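Local coordinates for protein Cyclase/dehydrase (Mycobacterium smegmatis str. MC2 155, PDB 5Z8O) that is of unknown function but, as a START-superfamily protein of the polyketide cyclase and lipid transport family, probably binds a lipid-like or other hydrophobic ligand, at residues 22-27 and 66-71; 91-96 and 131-136; 76-81 and 87-92; 8-13 and 139-144; 109-114 and 124-129. One frame throughout, in Å; residues are numbered along the deposited sequence.

Contact 1. Residues 22-27 and 66-71; sequences SDFEAY and TAVYYP
F24 meets V68 and Y70 with the far end of its ring. Its CB points toward strand 66-69, and the first torsion (chi1 -57°) sets CG anti to the carbonyl carbon, which sends the ring outward from the 3-10 turn at 24-26. Along the ring, the S22 carbonyl oxygen of the same segment lies over one face. Farther out, F24 CE2 comes 3.9 Å from Y70 OH, which sits at the ring edge near its plane. That hydroxyl has its polar partner elsewhere, in a hydrogen bond with P48 O. At the tip, F24 CZ is 4.0 Å from V68 CG1, reached obliquely, the two side chains passing one another on opposed courses. P48 and L51 of strand 48-57 also touch F24. No hydrogen bond crosses the contact: F24 and V68 meet as apolar groups, and the Y70 hydroxyl only lies beside the ring edge. The loop between helices 14-22 and 27-30 thus packs on V68 of strand 60-69 and on Y70 just beyond it, consistent with the helix-grip fold of the START/Bet v 1-like superfamily.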
# COMPACT_ATOMS: atom_id res chain seq x y z
N SER B 22 9.91 -9.41 -14.12
CA SER B 22 10.38 -8.16 -13.54
C SER B 22 9.47 -6.98 -13.85
O SER B 22 9.54 -5.96 -13.15
CB SER B 22 11.79 -7.84 -14.04
OG SER B 22 11.78 -7.52 -15.42
N ASP B 23 8.63 -7.08 -14.88
CA ASP B 23 7.73 -6.00 -15.27
C ASP B 23 6.51 -6.04 -14.36
O ASP B 23 5.41 -6.46 -14.74
CB ASP B 23 7.33 -6.14 -16.73
CG ASP B 23 6.68 -4.89 -17.28
OD1 ASP B 23 6.43 -3.95 -16.50
OD2 ASP B 23 6.41 -4.86 -18.50
N PHE B 24 6.71 -5.58 -13.12
CA PHE B 24 5.68 -5.71 -12.10
C PHE B 24 4.41 -4.94 -12.47
O PHE B 24 3.30 -5.43 -12.25
CB PHE B 24 6.21 -5.25 -10.75
CG PHE B 24 7.44 -5.98 -10.30
CD1 PHE B 24 7.38 -7.32 -9.97
CD2 PHE B 24 8.66 -5.32 -10.21
CE1 PHE B 24 8.51 -7.99 -9.56
CE2 PHE B 24 9.79 -5.99 -9.80
CZ PHE B 24 9.72 -7.33 -9.48
N GLU B 25 4.57 -3.74 -13.02
CA GLU B 25 3.39 -2.94 -13.33
C GLU B 25 2.60 -3.48 -14.52
O GLU B 25 1.47 -3.03 -14.74
CB GLU B 25 3.81 -1.48 -13.57
CG GLU B 25 4.30 -0.80 -12.30
CD GLU B 25 4.56 0.68 -12.46
OE1 GLU B 25 4.83 1.12 -13.60
OE2 GLU B 25 4.50 1.41 -11.45
N ALA B 26 3.15 -4.43 -15.27
CA ALA B 26 2.41 -5.09 -16.34
C ALA B 26 1.68 -6.35 -15.86
O ALA B 26 0.95 -6.95 -16.65
CB ALA B 26 3.33 -5.45 -17.50
N TYR B 27 1.87 -6.74 -14.60
CA TYR B 27 1.17 -7.91 -14.07
C TYR B 27 -0.34 -7.91 -14.32
O TYR B 27 -0.87 -8.96 -14.69
CB TYR B 27 1.43 -8.06 -12.56
CG TYR B 27 2.76 -8.69 -12.20
CD1 TYR B 27 3.71 -8.98 -13.17
CD2 TYR B 27 3.05 -9.03 -10.88
CE1 TYR B 27 4.92 -9.57 -12.84
CE2 TYR B 27 4.25 -9.62 -10.54
CZ TYR B 27 5.18 -9.89 -11.53
OH TYR B 27 6.38 -10.48 -11.18
N THR B 66 4.70 -5.15 -0.59
CA THR B 66 5.75 -6.15 -0.59
C THR B 66 7.09 -5.52 -0.90
O THR B 66 7.18 -4.62 -1.75
CB THR B 66 5.47 -7.28 -1.60
OG1 THR B 66 5.92 -6.87 -2.90
CG2 THR B 66 3.98 -7.58 -1.67
N ALA B 67 8.14 -5.98 -0.22
CA ALA B 67 9.50 -5.60 -0.54
C ALA B 67 10.07 -6.55 -1.58
O ALA B 67 9.75 -7.75 -1.60
CB ALA B 67 10.38 -5.61 0.72
N VAL B 68 10.92 -6.01 -2.45
CA VAL B 68 11.52 -6.76 -3.55
C VAL B 68 13.02 -6.81 -3.33
O VAL B 68 13.64 -5.79 -3.03
CB VAL B 68 11.19 -6.13 -4.92
CG1 VAL B 68 11.74 -6.99 -6.05
CG2 VAL B 68 9.68 -5.94 -5.07
N TYR B 69 13.59 -8.00 -3.49
CA TYR B 69 15.02 -8.20 -3.36
C TYR B 69 15.53 -8.95 -4.59
O TYR B 69 14.77 -9.61 -5.29
CB TYR B 69 15.37 -9.00 -2.10
CG TYR B 69 14.84 -8.38 -0.83
CD1 TYR B 69 13.59 -8.72 -0.34
CD2 TYR B 69 15.59 -7.45 -0.12
CE1 TYR B 69 13.09 -8.15 0.82
CE2 TYR B 69 15.11 -6.87 1.04
CZ TYR B 69 13.86 -7.23 1.50
OH TYR B 69 13.37 -6.66 2.65
N TYR B 70 16.83 -8.81 -4.84
CA TYR B 70 17.48 -9.46 -5.97
C TYR B 70 18.68 -10.20 -5.39
O TYR B 70 19.82 -9.75 -5.51
CB TYR B 70 17.87 -8.43 -7.03
CG TYR B 70 16.68 -7.58 -7.43
CD1 TYR B 70 15.78 -8.02 -8.39
CD2 TYR B 70 16.44 -6.35 -6.82
CE1 TYR B 70 14.69 -7.25 -8.75
CE2 TYR B 70 15.34 -5.58 -7.16
CZ TYR B 70 14.47 -6.03 -8.13
OH TYR B 70 13.39 -5.27 -8.48
N PRO B 71 18.43 -11.36 -4.76
CA PRO B 71 19.52 -12.05 -4.04
C PRO B 71 20.61 -12.57 -4.94
O PRO B 71 21.77 -12.66 -4.51
CB PRO B 71 18.79 -13.19 -3.31
CG PRO B 71 17.52 -13.38 -4.07
CD PRO B 71 17.14 -12.04 -4.60

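Contact 2. Residues 91-96 and 131-136; sequences QRFSIV and EHLAKA
L133 and F93 approach from opposite directions, one from the helix and the other from the strand, and meet where a methyl reaches a ring edge. L133 CD2 lies in the plane of the F93 ring, 3.9 Å from F93 CE2 and 4.1 Å from F93 CZ, so it touches the far rim and not a face. A chi1 of 175° stretches the leucine away from its own amide and extends the branch toward the sheet. Q91, two residues before F93 on the same side of the strand, also comes head-on: its OE1 stands 4.2 Å from L133 CD2, a van der Waals approach. The gap is otherwise wide, since the nearest CA atoms, those of F93 and A134, are 11.5 Å apart, and long side chains have to span it. Among its neighbours, F93 also packs on V21 of helix 14-22 and on V107 of strand 103-113, while L133 touches W30; the pair thus lies between helix 119-144 and strand 86-97, with helix 14-22 against F93 and helix 27-30 against L133.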
# COMPACT_ATOMS: atom_id res chain seq x y z
N GLN B 91 8.09 -15.13 -1.73
CA GLN B 91 8.06 -15.79 -3.03
C GLN B 91 9.37 -15.55 -3.77
O GLN B 91 9.82 -14.40 -3.89
CB GLN B 91 6.88 -15.29 -3.88
CG GLN B 91 6.73 -16.03 -5.20
CD GLN B 91 5.38 -15.82 -5.83
OE1 GLN B 91 4.62 -16.77 -6.03
NE2 GLN B 91 5.06 -14.58 -6.16
N ARG B 92 9.99 -16.63 -4.25
CA ARG B 92 11.27 -16.56 -4.94
C ARG B 92 11.13 -17.10 -6.35
O ARG B 92 10.65 -18.22 -6.54
CB ARG B 92 12.35 -17.34 -4.17
CG ARG B 92 13.74 -17.23 -4.74
CD ARG B 92 14.71 -18.13 -3.97
NE ARG B 92 14.62 -17.87 -2.54
CZ ARG B 92 15.37 -16.98 -1.88
NH1 ARG B 92 16.27 -16.26 -2.53
NH2 ARG B 92 15.21 -16.83 -0.57
N PHE B 93 11.53 -16.30 -7.35
CA PHE B 93 11.60 -16.73 -8.74
C PHE B 93 13.06 -16.94 -9.13
O PHE B 93 13.89 -16.06 -8.92
CB PHE B 93 10.98 -15.71 -9.69
CG PHE B 93 9.54 -15.42 -9.43
CD1 PHE B 93 9.15 -14.38 -8.60
CD2 PHE B 93 8.55 -16.18 -10.05
CE1 PHE B 93 7.82 -14.11 -8.38
CE2 PHE B 93 7.22 -15.92 -9.82
CZ PHE B 93 6.85 -14.88 -8.99
N SER B 94 13.36 -18.11 -9.70
CA SER B 94 14.70 -18.42 -10.22
C SER B 94 14.58 -18.82 -11.69
O SER B 94 13.82 -19.72 -12.03
CB SER B 94 15.35 -19.53 -9.40
OG SER B 94 15.52 -19.13 -8.05
N ILE B 95 15.32 -18.12 -12.55
CA ILE B 95 15.25 -18.29 -14.00
C ILE B 95 16.56 -18.90 -14.49
O ILE B 95 17.62 -18.25 -14.43
CB ILE B 95 14.96 -16.96 -14.70
CG1 ILE B 95 13.55 -16.49 -14.33
CG2 ILE B 95 15.10 -17.10 -16.21
CD1 ILE B 95 13.31 -15.02 -14.55
N VAL B 96 16.51 -20.14 -14.97
CA VAL B 96 17.69 -20.86 -15.45
C VAL B 96 17.50 -21.22 -16.92
O VAL B 96 16.52 -21.89 -17.27
CB VAL B 96 17.99 -22.12 -14.62
CG1 VAL B 96 19.19 -22.85 -15.19
CG2 VAL B 96 18.23 -21.74 -13.17
N GLU B 131 0.17 -23.00 -9.73
CA GLU B 131 -0.29 -23.55 -11.00
C GLU B 131 -0.88 -22.46 -11.86
O GLU B 131 -0.79 -22.48 -13.10
CB GLU B 131 -1.36 -24.61 -10.75
CG GLU B 131 -0.84 -25.92 -10.30
CD GLU B 131 -0.03 -26.52 -11.40
OE1 GLU B 131 1.01 -27.16 -11.12
OE2 GLU B 131 -0.43 -26.33 -12.57
N HIS B 132 -1.52 -21.54 -11.16
CA HIS B 132 -2.45 -20.57 -11.68
C HIS B 132 -1.65 -19.45 -12.35
O HIS B 132 -1.90 -19.08 -13.50
CB HIS B 132 -3.21 -20.16 -10.43
CG HIS B 132 -4.53 -20.83 -10.32
ND1 HIS B 132 -5.74 -20.26 -10.57
CD2 HIS B 132 -4.77 -22.13 -10.09
CE1 HIS B 132 -6.69 -21.15 -10.39
NE2 HIS B 132 -6.13 -22.30 -10.13
N LEU B 133 -0.62 -19.00 -11.63
CA LEU B 133 0.45 -18.15 -12.14
C LEU B 133 1.23 -18.80 -13.28
O LEU B 133 1.61 -18.14 -14.25
CB LEU B 133 1.39 -17.86 -10.98
CG LEU B 133 2.65 -17.08 -11.27
CD1 LEU B 133 2.25 -15.68 -11.69
CD2 LEU B 133 3.55 -17.10 -10.05
N ALA B 134 1.54 -20.09 -13.14
CA ALA B 134 2.29 -20.80 -14.18
C ALA B 134 1.50 -20.84 -15.48
O ALA B 134 2.03 -20.56 -16.56
CB ALA B 134 2.63 -22.21 -13.71
N LYS B 135 0.20 -21.16 -15.40
CA LYS B 135 -0.64 -21.12 -16.58
C LYS B 135 -0.75 -19.70 -17.13
O LYS B 135 -0.71 -19.48 -18.35
CB LYS B 135 -2.03 -21.67 -16.27
CG LYS B 135 -2.96 -21.73 -17.47
CD LYS B 135 -4.37 -22.14 -17.07
CE LYS B 135 -5.03 -22.99 -18.15
NZ LYS B 135 -4.91 -22.38 -19.50
N ALA B 136 -0.87 -18.71 -16.24
CA ALA B 136 -0.97 -17.32 -16.68
C ALA B 136 0.33 -16.87 -17.35
O ALA B 136 0.30 -16.18 -18.37
CB ALA B 136 -1.32 -16.42 -15.51

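Contact 3. Residues 76-81 and 87-92; sequences IFTMLQ and TKQEQR
Strands 76-80 and 88-92 run antiparallel, their axes 4.7 Å apart at closest approach and 175° between directions. T78 and Q91 form a hydrogen-bonded pair: T78 N gives a nearly straight bond to Q91 O (2.8 Å, 169° at the hydrogen), lying in the carbonyl plane, and Q91 N returns one to T78 O. L80 N bonds to Q89 O at 2.9 Å. Beyond this, water 1 bridges the strands, donating to L80 O and accepting from Q89 N. F77 with R92 and M79 with E90 are non-hydrogen-bonded pairs, and their four side chains share one face. There the R92 guanidinium lies flat on the F77 ring, planes 18° apart and centres 4.0 Å apart; R92 NH2 stands over the ring face toward its rim, 3.4 Å from F77 CE1. A bend late in the arginine chain folds it back over the ring, while R92 NH1 is hydrogen-bonded to Q75 OE1. E90 OE1 lies at the ring edge, 3.8 Å from F77 CZ, and E90 runs alongside M79. Chemically, the off-centre cation-pi stack and the bond to Q75 together probably restrict the guanidinium's rotation and hold the charge over the ring on the face carrying F77, M79, E90 and R92.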
# COMPACT_ATOMS: atom_id res chain seq x y z
N ILE B 76 14.58 -13.29 -8.20
CA ILE B 76 13.76 -12.22 -7.64
C ILE B 76 13.05 -12.81 -6.43
O ILE B 76 12.46 -13.89 -6.52
CB ILE B 76 12.74 -11.68 -8.66
CG1 ILE B 76 13.45 -11.26 -9.96
CG2 ILE B 76 11.97 -10.50 -8.07
CD1 ILE B 76 12.52 -10.65 -10.99
N PHE B 77 13.11 -12.10 -5.31
CA PHE B 77 12.56 -12.56 -4.05
C PHE B 77 11.72 -11.45 -3.45
O PHE B 77 12.22 -10.35 -3.20
CB PHE B 77 13.69 -12.98 -3.10
CG PHE B 77 13.23 -13.56 -1.80
CD1 PHE B 77 12.60 -14.79 -1.75
CD2 PHE B 77 13.51 -12.91 -0.61
CE1 PHE B 77 12.20 -15.33 -0.55
CE2 PHE B 77 13.13 -13.46 0.60
CZ PHE B 77 12.47 -14.67 0.63
N THR B 78 10.44 -11.73 -3.23
CA THR B 78 9.51 -10.76 -2.66
C THR B 78 9.09 -11.20 -1.27
O THR B 78 8.92 -12.39 -1.00
CB THR B 78 8.27 -10.59 -3.55
OG1 THR B 78 7.58 -11.84 -3.68
CG2 THR B 78 8.67 -10.08 -4.93
N MET B 79 8.92 -10.22 -0.38
CA MET B 79 8.54 -10.46 1.00
C MET B 79 7.43 -9.49 1.36
O MET B 79 7.65 -8.27 1.36
CB MET B 79 9.72 -10.28 1.96
CG MET B 79 10.88 -11.21 1.69
SD MET B 79 12.24 -10.97 2.85
CE MET B 79 11.47 -11.49 4.39
N LEU B 80 6.24 -10.02 1.65
CA LEU B 80 5.13 -9.18 2.06
C LEU B 80 5.49 -8.42 3.33
O LEU B 80 5.98 -9.00 4.30
CB LEU B 80 3.88 -10.03 2.30
CG LEU B 80 2.63 -9.27 2.73
CD1 LEU B 80 2.13 -8.40 1.58
CD2 LEU B 80 1.54 -10.21 3.20
N GLN B 81 5.28 -7.10 3.30
CA GLN B 81 5.46 -6.28 4.49
C GLN B 81 4.16 -6.13 5.26
O GLN B 81 4.16 -6.20 6.50
CB GLN B 81 6.01 -4.91 4.10
CG GLN B 81 7.40 -4.95 3.51
CD GLN B 81 7.81 -3.63 2.89
OE1 GLN B 81 7.02 -2.99 2.20
NE2 GLN B 81 9.05 -3.22 3.13
N THR B 87 -0.09 -12.85 7.08
CA THR B 87 0.98 -12.35 7.92
C THR B 87 2.35 -12.53 7.29
O THR B 87 3.29 -11.79 7.64
CB THR B 87 0.97 -13.05 9.28
OG1 THR B 87 1.05 -14.46 9.09
CG2 THR B 87 -0.30 -12.73 10.04
N LYS B 88 2.50 -13.48 6.37
CA LYS B 88 3.76 -13.74 5.70
C LYS B 88 3.47 -14.19 4.28
O LYS B 88 2.52 -14.95 4.04
CB LYS B 88 4.57 -14.82 6.44
CG LYS B 88 5.83 -15.29 5.71
CD LYS B 88 6.61 -16.31 6.55
CE LYS B 88 7.52 -17.16 5.70
NZ LYS B 88 8.60 -17.82 6.49
N GLN B 89 4.26 -13.69 3.33
CA GLN B 89 4.24 -14.22 1.97
C GLN B 89 5.61 -13.96 1.36
O GLN B 89 5.94 -12.81 1.03
CB GLN B 89 3.13 -13.59 1.13
CG GLN B 89 2.99 -14.22 -0.24
CD GLN B 89 3.59 -13.36 -1.33
OE1 GLN B 89 3.75 -12.15 -1.15
NE2 GLN B 89 3.94 -13.98 -2.45
N GLU B 90 6.41 -15.01 1.23
CA GLU B 90 7.75 -14.93 0.66
C GLU B 90 7.79 -15.77 -0.60
O GLU B 90 7.52 -16.97 -0.56
CB GLU B 90 8.79 -15.39 1.67
CG GLU B 90 8.85 -14.52 2.92
CD GLU B 90 9.87 -15.01 3.93
OE1 GLU B 90 10.52 -16.04 3.65
OE2 GLU B 90 10.00 -14.38 5.00
N GLN B 91 8.09 -15.13 -1.73
CA GLN B 91 8.06 -15.79 -3.03
C GLN B 91 9.37 -15.55 -3.77
O GLN B 91 9.82 -14.40 -3.89
CB GLN B 91 6.88 -15.29 -3.88
CG GLN B 91 6.73 -16.03 -5.20
CD GLN B 91 5.38 -15.82 -5.83
OE1 GLN B 91 4.62 -16.77 -6.03
NE2 GLN B 91 5.06 -14.58 -6.16
N ARG B 92 9.99 -16.63 -4.25
CA ARG B 92 11.27 -16.56 -4.94
C ARG B 92 11.13 -17.10 -6.35
O ARG B 92 10.65 -18.22 -6.54
CB ARG B 92 12.35 -17.34 -4.17
CG ARG B 92 13.74 -17.23 -4.74
CD ARG B 92 14.71 -18.13 -3.97
NE ARG B 92 14.62 -17.87 -2.54
CZ ARG B 92 15.37 -16.98 -1.88
NH1 ARG B 92 16.27 -16.26 -2.53
NH2 ARG B 92 15.21 -16.83 -0.57
O HOH W 1 6.20 -11.79 4.39

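Contact 4. Residues 8-13 and 139-144; sequences VEVAAS and GRVEQL
The two ends of the fold meet here, where the last turns of the C-terminal helix 119-144 lie against the edge strand 4-10 and the turn that follows it. V141 is the helix residue that carries the contact, and its two methyls divide the work. V141 CG2 lies 3.6 Å from V10 CG1, the two valines crossing at a slant. V141 CG1 reaches past the strand end to A12 CB, also at 3.6 Å, and stands 3.9 Å from A11 O. The CA atoms of A12 and V141 come within 6.8 Å, a close backbone approach permitted by the small alanine. An inverse gamma turn centred on A11 brings A12 round to the helix, and S13 next in line is the N-cap of helix 14-22. In this helix-grip fold the long C-terminal helix packs against the sheet, and I17 of helix 14-22 touches both V10 and V141, making a three-way apolar junction. On the adjoining part of the helix, R140 NH1 donates to Q143 OE1 at 2.7 Å, with the acceptor 24° out of the guanidinium plane, while R140 NH2 bonds to Q29 OE1.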
# COMPACT_ATOMS: atom_id res chain seq x y z
N VAL B 8 8.54 -25.22 -13.82
CA VAL B 8 7.89 -25.31 -15.12
C VAL B 8 8.91 -24.98 -16.21
O VAL B 8 9.72 -24.06 -16.06
CB VAL B 8 6.65 -24.40 -15.21
CG1 VAL B 8 7.02 -22.95 -14.91
CG2 VAL B 8 5.99 -24.52 -16.57
N GLU B 9 8.87 -25.74 -17.30
CA GLU B 9 9.66 -25.44 -18.49
C GLU B 9 8.85 -24.51 -19.38
O GLU B 9 7.69 -24.80 -19.69
CB GLU B 9 10.02 -26.72 -19.24
CG GLU B 9 11.05 -27.59 -18.55
CD GLU B 9 11.47 -28.79 -19.38
OE1 GLU B 9 10.91 -29.89 -19.16
OE2 GLU B 9 12.34 -28.63 -20.25
N VAL B 10 9.45 -23.40 -19.78
CA VAL B 10 8.77 -22.37 -20.56
C VAL B 10 9.48 -22.20 -21.90
O VAL B 10 10.72 -22.20 -21.96
CB VAL B 10 8.71 -21.03 -19.80
CG1 VAL B 10 7.89 -20.02 -20.58
CG2 VAL B 10 8.13 -21.23 -18.41
N ALA B 11 8.70 -22.05 -22.96
CA ALA B 11 9.24 -21.95 -24.32
C ALA B 11 9.58 -20.50 -24.66
O ALA B 11 9.01 -19.88 -25.57
CB ALA B 11 8.25 -22.54 -25.32
N ALA B 12 10.52 -19.95 -23.90
CA ALA B 12 11.00 -18.60 -24.12
C ALA B 12 12.39 -18.47 -23.52
O ALA B 12 12.77 -19.24 -22.63
CB ALA B 12 10.05 -17.55 -23.53
N SER B 13 13.13 -17.49 -24.01
CA SER B 13 14.48 -17.25 -23.52
C SER B 13 14.44 -16.72 -22.09
O SER B 13 13.42 -16.23 -21.59
CB SER B 13 15.22 -16.26 -24.42
OG SER B 13 14.63 -14.97 -24.35
N GLY B 139 0.49 -18.21 -20.84
CA GLY B 139 -0.28 -17.38 -21.75
C GLY B 139 0.44 -16.10 -22.12
O GLY B 139 0.43 -15.69 -23.28
N ARG B 140 1.07 -15.45 -21.14
CA ARG B 140 1.82 -14.23 -21.42
C ARG B 140 3.01 -14.49 -22.33
O ARG B 140 3.34 -13.65 -23.17
CB ARG B 140 2.27 -13.59 -20.10
CG ARG B 140 3.01 -12.27 -20.26
CD ARG B 140 2.14 -11.24 -20.94
NE ARG B 140 2.63 -9.88 -20.73
CZ ARG B 140 1.98 -8.78 -21.09
NH1 ARG B 140 0.81 -8.88 -21.70
NH2 ARG B 140 2.49 -7.59 -20.85
N VAL B 141 3.65 -15.65 -22.19
CA VAL B 141 4.77 -16.00 -23.05
C VAL B 141 4.30 -16.19 -24.49
O VAL B 141 4.89 -15.65 -25.43
CB VAL B 141 5.49 -17.26 -22.52
CG1 VAL B 141 6.44 -17.82 -23.56
CG2 VAL B 141 6.23 -16.92 -21.25
N GLU B 142 3.22 -16.95 -24.68
CA GLU B 142 2.67 -17.14 -26.01
C GLU B 142 2.21 -15.82 -26.62
O GLU B 142 2.37 -15.60 -27.83
CB GLU B 142 1.50 -18.14 -25.96
CG GLU B 142 0.63 -18.17 -27.21
CD GLU B 142 1.26 -18.93 -28.36
OE1 GLU B 142 2.21 -19.71 -28.12
OE2 GLU B 142 0.79 -18.76 -29.50
N GLN B 143 1.67 -14.93 -25.80
CA GLN B 143 1.22 -13.64 -26.30
C GLN B 143 2.39 -12.77 -26.73
O GLN B 143 2.29 -12.02 -27.72
CB GLN B 143 0.36 -12.95 -25.24
CG GLN B 143 -0.20 -11.59 -25.65
CD GLN B 143 -0.60 -10.75 -24.46
OE1 GLN B 143 -0.04 -10.89 -23.37
NE2 GLN B 143 -1.58 -9.88 -24.65
N LEU B 144 3.52 -12.85 -26.02
CA LEU B 144 4.68 -12.01 -26.31
C LEU B 144 5.67 -12.62 -27.29
O LEU B 144 6.57 -11.90 -27.75
CB LEU B 144 5.41 -11.65 -25.01
CG LEU B 144 4.61 -10.76 -24.05
CD1 LEU B 144 5.41 -10.51 -22.79
CD2 LEU B 144 4.22 -9.45 -24.72

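Contact 5. Residues 109-114 and 124-129; sequences LDVEVK and KLAGET
L109 is the first residue of the strand segment to touch the helix: its CD2 approaches A126 CB at 3.7 Å and A126 O at 3.9 Å. Its first torsion (chi1 176°) points CG away from the residue's own amide and carries the branch from the sheet toward the helix. The CA atoms of L109 and A126 are 7.1 Å apart, so a one-carbon side chain on the helix is enough to complete the contact. D110 follows with its CB directed away from the helix, and its OD2 forms a salt bridge with K88 of the adjacent strand. V111 turns back to the helix side, where its CG2 comes 4.2 Å from A126 CB; with chi1 at -57° (to CG1), CG2 falls between the backbone N and the carbonyl carbon. A126 thus receives two apolar side chains from alternate positions of strand 103-113. The link from this strand to helix 119-144 is the last strand-to-helix connection of the helix-grip fold, and V4 of the edge strand touches both L109 and A126. Farther along the strand, V113 packs on V122, nearer the start of the same helix. Within the helix, L125 O accepts from T129 N at 3.0 Å and from T129 OG1 at 3.1 Å, the two donors arriving from opposite faces of the carbonyl plane. K124 NZ and E128 OE2 form a salt bridge at 3.1 Å.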
# COMPACT_ATOMS: atom_id res chain seq x y z
N LEU B 109 7.04 -20.59 -2.80
CA LEU B 109 6.08 -19.72 -2.14
C LEU B 109 5.86 -20.19 -0.71
O LEU B 109 5.49 -21.35 -0.48
CB LEU B 109 4.76 -19.68 -2.91
CG LEU B 109 3.64 -18.87 -2.26
CD1 LEU B 109 3.97 -17.37 -2.31
CD2 LEU B 109 2.31 -19.16 -2.93
N ASP B 110 6.10 -19.30 0.25
CA ASP B 110 6.01 -19.60 1.67
C ASP B 110 5.07 -18.58 2.30
O ASP B 110 5.43 -17.40 2.42
CB ASP B 110 7.40 -19.57 2.33
CG ASP B 110 7.40 -20.16 3.72
OD1 ASP B 110 6.42 -20.85 4.07
OD2 ASP B 110 8.39 -19.95 4.45
N VAL B 111 3.87 -19.02 2.69
CA VAL B 111 2.84 -18.10 3.15
C VAL B 111 2.36 -18.48 4.55
O VAL B 111 2.44 -19.64 4.98
CB VAL B 111 1.64 -18.03 2.18
CG1 VAL B 111 2.10 -17.63 0.80
CG2 VAL B 111 0.92 -19.36 2.13
N GLU B 112 1.84 -17.48 5.25
CA GLU B 112 1.18 -17.59 6.54
C GLU B 112 -0.11 -16.79 6.41
O GLU B 112 -0.07 -15.65 5.92
CB GLU B 112 2.01 -16.97 7.67
CG GLU B 112 3.23 -17.69 8.28
CD GLU B 112 3.04 -19.16 8.55
OE1 GLU B 112 3.98 -19.93 8.30
OE2 GLU B 112 1.95 -19.54 9.04
N VAL B 113 -1.24 -17.34 6.84
CA VAL B 113 -2.50 -16.62 6.75
C VAL B 113 -2.90 -16.18 8.15
O VAL B 113 -2.53 -16.81 9.15
CB VAL B 113 -3.63 -17.46 6.09
CG1 VAL B 113 -3.30 -17.72 4.63
CG2 VAL B 113 -3.83 -18.76 6.84
N LYS B 114 -3.67 -15.09 8.22
CA LYS B 114 -4.04 -14.53 9.52
C LYS B 114 -5.00 -15.44 10.28
O LYS B 114 -4.80 -15.70 11.47
CB LYS B 114 -4.64 -13.13 9.36
CG LYS B 114 -3.63 -12.07 8.95
CD LYS B 114 -4.31 -10.75 8.60
CE LYS B 114 -3.28 -9.68 8.27
NZ LYS B 114 -3.86 -8.32 8.23
N LYS B 124 -2.26 -26.31 0.22
CA LYS B 124 -3.06 -26.66 -0.94
C LYS B 124 -3.46 -25.41 -1.72
O LYS B 124 -3.37 -25.38 -2.96
CB LYS B 124 -4.31 -27.44 -0.52
CG LYS B 124 -5.16 -27.91 -1.69
CD LYS B 124 -6.24 -28.88 -1.25
CE LYS B 124 -7.56 -28.17 -1.01
NZ LYS B 124 -8.07 -27.50 -2.24
N LEU B 125 -3.88 -24.35 -1.02
CA LEU B 125 -4.28 -23.13 -1.71
C LEU B 125 -3.09 -22.42 -2.34
O LEU B 125 -3.20 -21.86 -3.43
CB LEU B 125 -5.01 -22.20 -0.74
CG LEU B 125 -6.30 -22.76 -0.13
CD1 LEU B 125 -6.88 -21.81 0.91
CD2 LEU B 125 -7.30 -23.07 -1.22
N ALA B 126 -1.94 -22.44 -1.66
CA ALA B 126 -0.73 -21.86 -2.23
C ALA B 126 -0.27 -22.63 -3.46
O ALA B 126 0.20 -22.03 -4.43
CB ALA B 126 0.38 -21.81 -1.18
N GLY B 127 -0.38 -23.96 -3.42
CA GLY B 127 -0.03 -24.74 -4.60
C GLY B 127 -0.94 -24.43 -5.78
O GLY B 127 -0.49 -24.41 -6.93
N GLU B 128 -2.22 -24.18 -5.50
CA GLU B 128 -3.14 -23.80 -6.57
C GLU B 128 -2.79 -22.43 -7.13
O GLU B 128 -2.91 -22.20 -8.33
CB GLU B 128 -4.58 -23.84 -6.07
CG GLU B 128 -5.04 -25.24 -5.69
CD GLU B 128 -6.51 -25.29 -5.30
OE1 GLU B 128 -7.19 -24.25 -5.42
OE2 GLU B 128 -6.97 -26.37 -4.88
N THR B 129 -2.35 -21.51 -6.27
CA THR B 129 -1.94 -20.20 -6.76
C THR B 129 -0.78 -20.31 -7.75
O THR B 129 -0.74 -19.59 -8.76
CB THR B 129 -1.59 -19.29 -5.58
OG1 THR B 129 -2.74 -19.12 -4.75
CG2 THR B 129 -1.13 -17.92 -6.06

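How the contacts relate
From the N terminus, strand 4-10 and its turn open contact 4, which closes only at the end of helix 119-144 and so encloses all the others. Contact 1 is the first to close, tying the loop after helix 14-22 to strand 60-69. Contact 3 then closes the short hairpin of strands 75-83 and 86-97, its first strand bonded to strand 60-69 through Y69 N and F77 O. Contact 2 begins where contact 3 ends, sharing Q91 and R92, and reaches forward to the helix; contact 5 closes within its span. Contacts 5, 2 and 4 follow one another along helix 119-144, joining it to strands 103-113, 86-97 and 4-10 of the same sheet.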